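Local atomic coordinates of methylglyoxal reductase (NADPH-dependent) (Candida albicans SC5314, PDB entry 6KWS), a protein that probably reduces methylglyoxal and related carbonyl compounds with NADPH as the hydride donor, as a member of the dihydroflavonol-4-reductase subfamily. Residues D138-T144 with E302-D308; W148-W153 with K169-K173. The protein carries 1 engineered substitution. One frame throughout, in Å; residues are numbered along the deposited sequence.

Contact 1: D138-T144 with E302-D308; sequences DKNAIIT and ESLATID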
# COMPACT_ATOMS: atom_id res chain seq x y z
N ASP A 138 7.40 7.84 -20.51
CA ASP A 138 8.11 7.50 -21.75
C ASP A 138 7.57 6.17 -22.27
O ASP A 138 7.87 5.11 -21.71
CB ASP A 138 9.63 7.45 -21.53
CG ASP A 138 10.42 7.01 -22.80
OD1 ASP A 138 9.83 6.98 -23.91
OD2 ASP A 138 11.63 6.71 -22.67
N LYS A 139 6.79 6.23 -23.36
CA LYS A 139 6.18 5.02 -23.90
C LYS A 139 7.23 3.97 -24.30
O LYS A 139 6.88 2.79 -24.46
CB LYS A 139 5.30 5.38 -25.10
CG LYS A 139 6.04 5.28 -26.42
CD LYS A 139 5.35 5.95 -27.54
CE LYS A 139 6.21 5.86 -28.79
NZ LYS A 139 6.71 4.48 -29.00
N ASN A 140 8.49 4.37 -24.48
CA ASN A 140 9.54 3.42 -24.87
C ASN A 140 10.30 2.86 -23.68
O ASN A 140 11.11 1.94 -23.86
CB ASN A 140 10.52 4.08 -25.84
CG ASN A 140 9.86 4.50 -27.15
OD1 ASN A 140 9.10 3.73 -27.74
ND2 ASN A 140 10.15 5.72 -27.59
N ALA A 141 10.04 3.35 -22.47
CA ALA A 141 10.75 2.90 -21.29
C ALA A 141 10.19 1.58 -20.75
O ALA A 141 8.99 1.29 -20.84
CB ALA A 141 10.69 3.98 -20.21
N ILE A 142 11.09 0.76 -20.18
CA ILE A 142 10.73 -0.39 -19.35
C ILE A 142 11.13 -0.11 -17.90
O ILE A 142 12.24 0.37 -17.65
CB ILE A 142 11.43 -1.67 -19.83
CG1 ILE A 142 11.00 -2.03 -21.24
CG2 ILE A 142 11.08 -2.79 -18.89
CD1 ILE A 142 11.66 -3.29 -21.74
N ILE A 143 10.24 -0.41 -16.96
CA ILE A 143 10.49 -0.17 -15.54
C ILE A 143 10.36 -1.46 -14.75
O ILE A 143 9.33 -2.15 -14.84
CB ILE A 143 9.54 0.89 -14.96
CG1 ILE A 143 9.71 2.21 -15.71
CG2 ILE A 143 9.83 1.06 -13.49
CD1 ILE A 143 8.87 3.35 -15.14
N THR A 144 11.39 -1.78 -13.96
CA THR A 144 11.54 -3.03 -13.21
C THR A 144 11.87 -2.73 -11.75
O THR A 144 12.05 -1.58 -11.34
CB THR A 144 12.65 -3.91 -13.79
OG1 THR A 144 13.93 -3.32 -13.50
CG2 THR A 144 12.48 -4.09 -15.32
N GLU A 302 0.22 5.35 -25.61
CA GLU A 302 0.99 6.47 -26.14
C GLU A 302 1.85 7.19 -25.10
O GLU A 302 2.79 7.87 -25.50
CB GLU A 302 0.06 7.51 -26.79
CG GLU A 302 -0.14 7.30 -28.27
CD GLU A 302 -1.46 7.88 -28.79
OE1 GLU A 302 -2.10 8.68 -28.08
OE2 GLU A 302 -1.83 7.52 -29.94
N SER A 303 1.55 7.07 -23.80
CA SER A 303 2.17 8.01 -22.86
C SER A 303 2.60 7.39 -21.53
O SER A 303 2.85 8.14 -20.58
CB SER A 303 1.22 9.17 -22.55
OG SER A 303 0.09 8.74 -21.81
N LEU A 304 2.71 6.06 -21.44
CA LEU A 304 3.17 5.42 -20.21
C LEU A 304 4.24 4.38 -20.51
O LEU A 304 4.13 3.62 -21.48
CB LEU A 304 2.03 4.74 -19.47
CG LEU A 304 1.00 5.68 -18.83
CD1 LEU A 304 -0.15 4.89 -18.22
CD2 LEU A 304 1.69 6.55 -17.78
N ALA A 305 5.27 4.34 -19.67
CA ALA A 305 6.22 3.24 -19.72
C ALA A 305 5.50 1.90 -19.52
O ALA A 305 4.36 1.83 -19.05
CB ALA A 305 7.31 3.39 -18.67
N THR A 306 6.20 0.84 -19.86
CA THR A 306 5.78 -0.52 -19.55
C THR A 306 6.40 -0.93 -18.23
O THR A 306 7.62 -0.84 -18.05
CB THR A 306 6.22 -1.48 -20.65
OG1 THR A 306 5.65 -1.06 -21.90
CG2 THR A 306 5.78 -2.88 -20.34
N ILE A 307 5.55 -1.36 -17.30
CA ILE A 307 6.02 -1.90 -16.03
C ILE A 307 6.30 -3.37 -16.23
O ILE A 307 5.40 -4.14 -16.57
CB ILE A 307 4.98 -1.69 -14.92
CG1 ILE A 307 4.80 -0.20 -14.65
CG2 ILE A 307 5.41 -2.42 -13.66
CD1 ILE A 307 3.57 0.08 -13.87
N ASP A 308 7.56 -3.76 -16.02
CA ASP A 308 7.96 -5.15 -16.21
C ASP A 308 8.16 -5.79 -14.85
O ASP A 308 9.27 -5.78 -14.29
CB ASP A 308 9.22 -5.26 -17.06
CG ASP A 308 9.64 -6.69 -17.29
OD1 ASP A 308 8.83 -7.60 -17.00
OD2 ASP A 308 10.78 -6.91 -17.76

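Contact 2: W148-W153 with K169-K173; sequences WNEISW and KFAEK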
# COMPACT_ATOMS: atom_id res chain seq x y z
N TRP A 148 14.99 3.04 -9.62
CA TRP A 148 14.72 3.88 -8.47
C TRP A 148 14.22 5.24 -8.94
O TRP A 148 14.66 5.75 -9.97
CB TRP A 148 15.98 4.07 -7.61
CG TRP A 148 16.16 2.98 -6.63
CD1 TRP A 148 16.76 1.77 -6.84
CD2 TRP A 148 15.72 2.98 -5.27
NE1 TRP A 148 16.71 1.02 -5.69
CE2 TRP A 148 16.09 1.74 -4.71
CE3 TRP A 148 15.04 3.91 -4.48
CZ2 TRP A 148 15.80 1.40 -3.39
CZ3 TRP A 148 14.76 3.58 -3.15
CH2 TRP A 148 15.15 2.33 -2.62
N ASN A 149 13.27 5.81 -8.19
CA ASN A 149 12.87 7.18 -8.44
C ASN A 149 14.09 8.07 -8.24
O ASN A 149 14.63 8.16 -7.12
CB ASN A 149 11.69 7.59 -7.54
CG ASN A 149 11.14 9.00 -7.86
OD1 ASN A 149 11.73 9.76 -8.64
ND2 ASN A 149 10.02 9.35 -7.23
N GLU A 150 14.56 8.72 -9.30
CA GLU A 150 15.80 9.46 -9.14
C GLU A 150 15.57 10.90 -8.71
O GLU A 150 16.50 11.71 -8.78
CB GLU A 150 16.65 9.39 -10.44
CG GLU A 150 17.27 7.98 -10.64
CD GLU A 150 18.36 7.63 -9.61
OE1 GLU A 150 19.56 7.98 -9.81
OE2 GLU A 150 17.99 7.03 -8.56
N ILE A 151 14.39 11.22 -8.17
CA ILE A 151 14.12 12.59 -7.74
C ILE A 151 15.10 12.98 -6.64
O ILE A 151 15.43 12.18 -5.76
CB ILE A 151 12.66 12.75 -7.30
CG1 ILE A 151 12.37 14.21 -6.89
CG2 ILE A 151 12.33 11.79 -6.16
CD1 ILE A 151 10.87 14.54 -6.65
N SER A 152 15.59 14.21 -6.69
CA SER A 152 16.45 14.72 -5.63
C SER A 152 15.65 15.17 -4.40
O SER A 152 14.46 15.49 -4.46
CB SER A 152 17.26 15.90 -6.13
OG SER A 152 16.41 17.01 -6.29
N TRP A 153 16.35 15.21 -3.27
CA TRP A 153 15.81 15.83 -2.07
C TRP A 153 15.34 17.25 -2.37
O TRP A 153 14.29 17.68 -1.90
CB TRP A 153 16.88 15.85 -0.98
CG TRP A 153 16.40 16.26 0.38
CD1 TRP A 153 16.33 17.53 0.88
CD2 TRP A 153 15.97 15.39 1.44
NE1 TRP A 153 15.87 17.51 2.18
CE2 TRP A 153 15.65 16.21 2.55
CE3 TRP A 153 15.84 14.01 1.57
CZ2 TRP A 153 15.18 15.69 3.75
CZ3 TRP A 153 15.37 13.49 2.77
CH2 TRP A 153 15.05 14.33 3.84
N LYS A 169 10.37 7.36 -1.71
CA LYS A 169 11.70 6.96 -2.14
C LYS A 169 12.73 7.12 -1.01
O LYS A 169 13.56 6.23 -0.79
CB LYS A 169 12.11 7.76 -3.38
CG LYS A 169 13.55 7.56 -3.88
CD LYS A 169 14.50 8.58 -3.22
CE LYS A 169 15.89 8.55 -3.84
NZ LYS A 169 15.93 9.37 -5.09
N PHE A 170 12.70 8.23 -0.28
CA PHE A 170 13.73 8.38 0.74
C PHE A 170 13.47 7.47 1.93
O PHE A 170 14.42 6.94 2.50
CB PHE A 170 13.87 9.86 1.15
CG PHE A 170 14.49 10.69 0.08
CD1 PHE A 170 15.84 10.49 -0.27
CD2 PHE A 170 13.74 11.60 -0.65
CE1 PHE A 170 16.43 11.22 -1.30
CE2 PHE A 170 14.32 12.35 -1.69
CZ PHE A 170 15.68 12.15 -2.01
N ALA A 171 12.20 7.23 2.28
CA ALA A 171 11.87 6.25 3.31
C ALA A 171 12.43 4.87 2.97
O ALA A 171 13.00 4.20 3.83
CB ALA A 171 10.36 6.16 3.52
N GLU A 172 12.27 4.43 1.72
CA GLU A 172 12.78 3.12 1.34
C GLU A 172 14.30 3.13 1.23
O GLU A 172 14.97 2.15 1.59
CB GLU A 172 12.15 2.63 0.04
CG GLU A 172 12.09 1.09 -0.04
CD GLU A 172 11.99 0.55 -1.47
OE1 GLU A 172 12.67 -0.46 -1.77
OE2 GLU A 172 11.23 1.11 -2.29
N LYS A 173 14.86 4.23 0.69
CA LYS A 173 16.31 4.36 0.63
C LYS A 173 16.89 4.20 2.03
O LYS A 173 17.93 3.56 2.22
CB LYS A 173 16.69 5.71 0.02
CG LYS A 173 18.06 5.79 -0.59
CD LYS A 173 19.04 6.46 0.31
CE LYS A 173 20.20 6.93 -0.37
NZ LYS A 173 19.84 7.65 -1.52

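Contact 1: D138-T144 with E302-D308
Ile142 and Ile143 run parallel to Thr306 and Ile307 as a two-stranded sheet, tied by three backbone hydrogen bonds: Thr306 N to Ala141 O (3.0 Å), Ile143 N to Thr306 O (2.9 Å) and Asp308 N to Ile143 O (2.7 Å). Before the strands meet, Asp138 to Ala141 form a type I turn, in which Asp138 OD1 accepts from Asn140 N as an Asx turn. The turn lies against Glu302 of helix 295-303, Lys139 CB packing on Glu302 O at 3.6 Å.

Ala305 lies against the turn: its CB touches Ala141 CB at 3.8 Å and Ile143 CD1 at 3.9 Å. On the face carrying Ile142 and Thr306, the CG2 branch of Ile142, anti to its own backbone N, reaches Asp308 CB (3.6 Å), and the two side chains lie side by side. The carboxylate of Asp308 is engaged elsewhere, with OD1 bonded to Thr310 OG1.

The face carrying Ile143 and Ile307 turns inward. Ile143 packs on Tyr127, Ile130 and helix 133-136, while Ile307 rests on Tyr127 and strand 260-269, whose Arg267 also donates to Ala305 O.

Contact 2: W148-W153 with K169-K173
Lys169, at the start of the 169-173 helical segment, drives its side chain into the bend of the 148-153 loop. With CG anti to the backbone N (chi1 174°) and bends at chi2 and chi4, the chain runs alongside Asn149 and brings NZ to two carbonyls: Asn149 O at 2.7 Å, met in the carbonyl plane, and Ile151 O at 2.9 Å, tilted somewhat from that carbonyl's own plane. One ammonium group thus spans the turn, which is also held internally by an Asx turn from Ile151 N to Asn149 OD1. Asn149 ND2 bonds to Ala128 O. Lys169 O meets the edge of the Trp148 ring at CZ3.

Phe170 comes next. Its ring lies between Lys169 CD over one face and Trp153 CE3 over the other, the edge of the Trp153 indole pointing at the Phe170 face in an edge-to-face (T-shaped) pair with planes at 66° and centroids 5.0 Å apart. Phe170 CZ also reaches Trp153 N, at 3.4 Å.

Glu172 meets the other indole: Trp148 CH2 lies 3.8 Å from Glu172 CD, with ring and carboxylate planes 36° apart. Arg260 forms a salt bridge with Glu172 and a cation-pi contact with Trp148, joining the two. At Lys173 the backbone N approaches Trp148 CH2.

In this Rossmann-type epimerase/dehydratase fold, the contact fastens the loop leading into helix 153-156 onto helix 160-181, the helix that carries the NADPH-binding Lys168.

Overall arrangement
The two contacts follow one another along the chain: 138-144 leads within a few residues into 148-153, and both segments of contact 2 fall within the part of the chain that contact 1 brackets. Their centres are 19 Å apart, and beyond this continuity the segments do not touch. Contact 1 joins the connection after helix 133-136 to the C-terminal part of the chain, away from the NADPH-binding residues. Contact 2 fixes the continuation of that connection on helix 160-181 and lies closer to the cofactor region, the side chain of Lys169 being about 5 Å from that of Lys168, an NADPH-binding residue. No cofactor is bound to this chain.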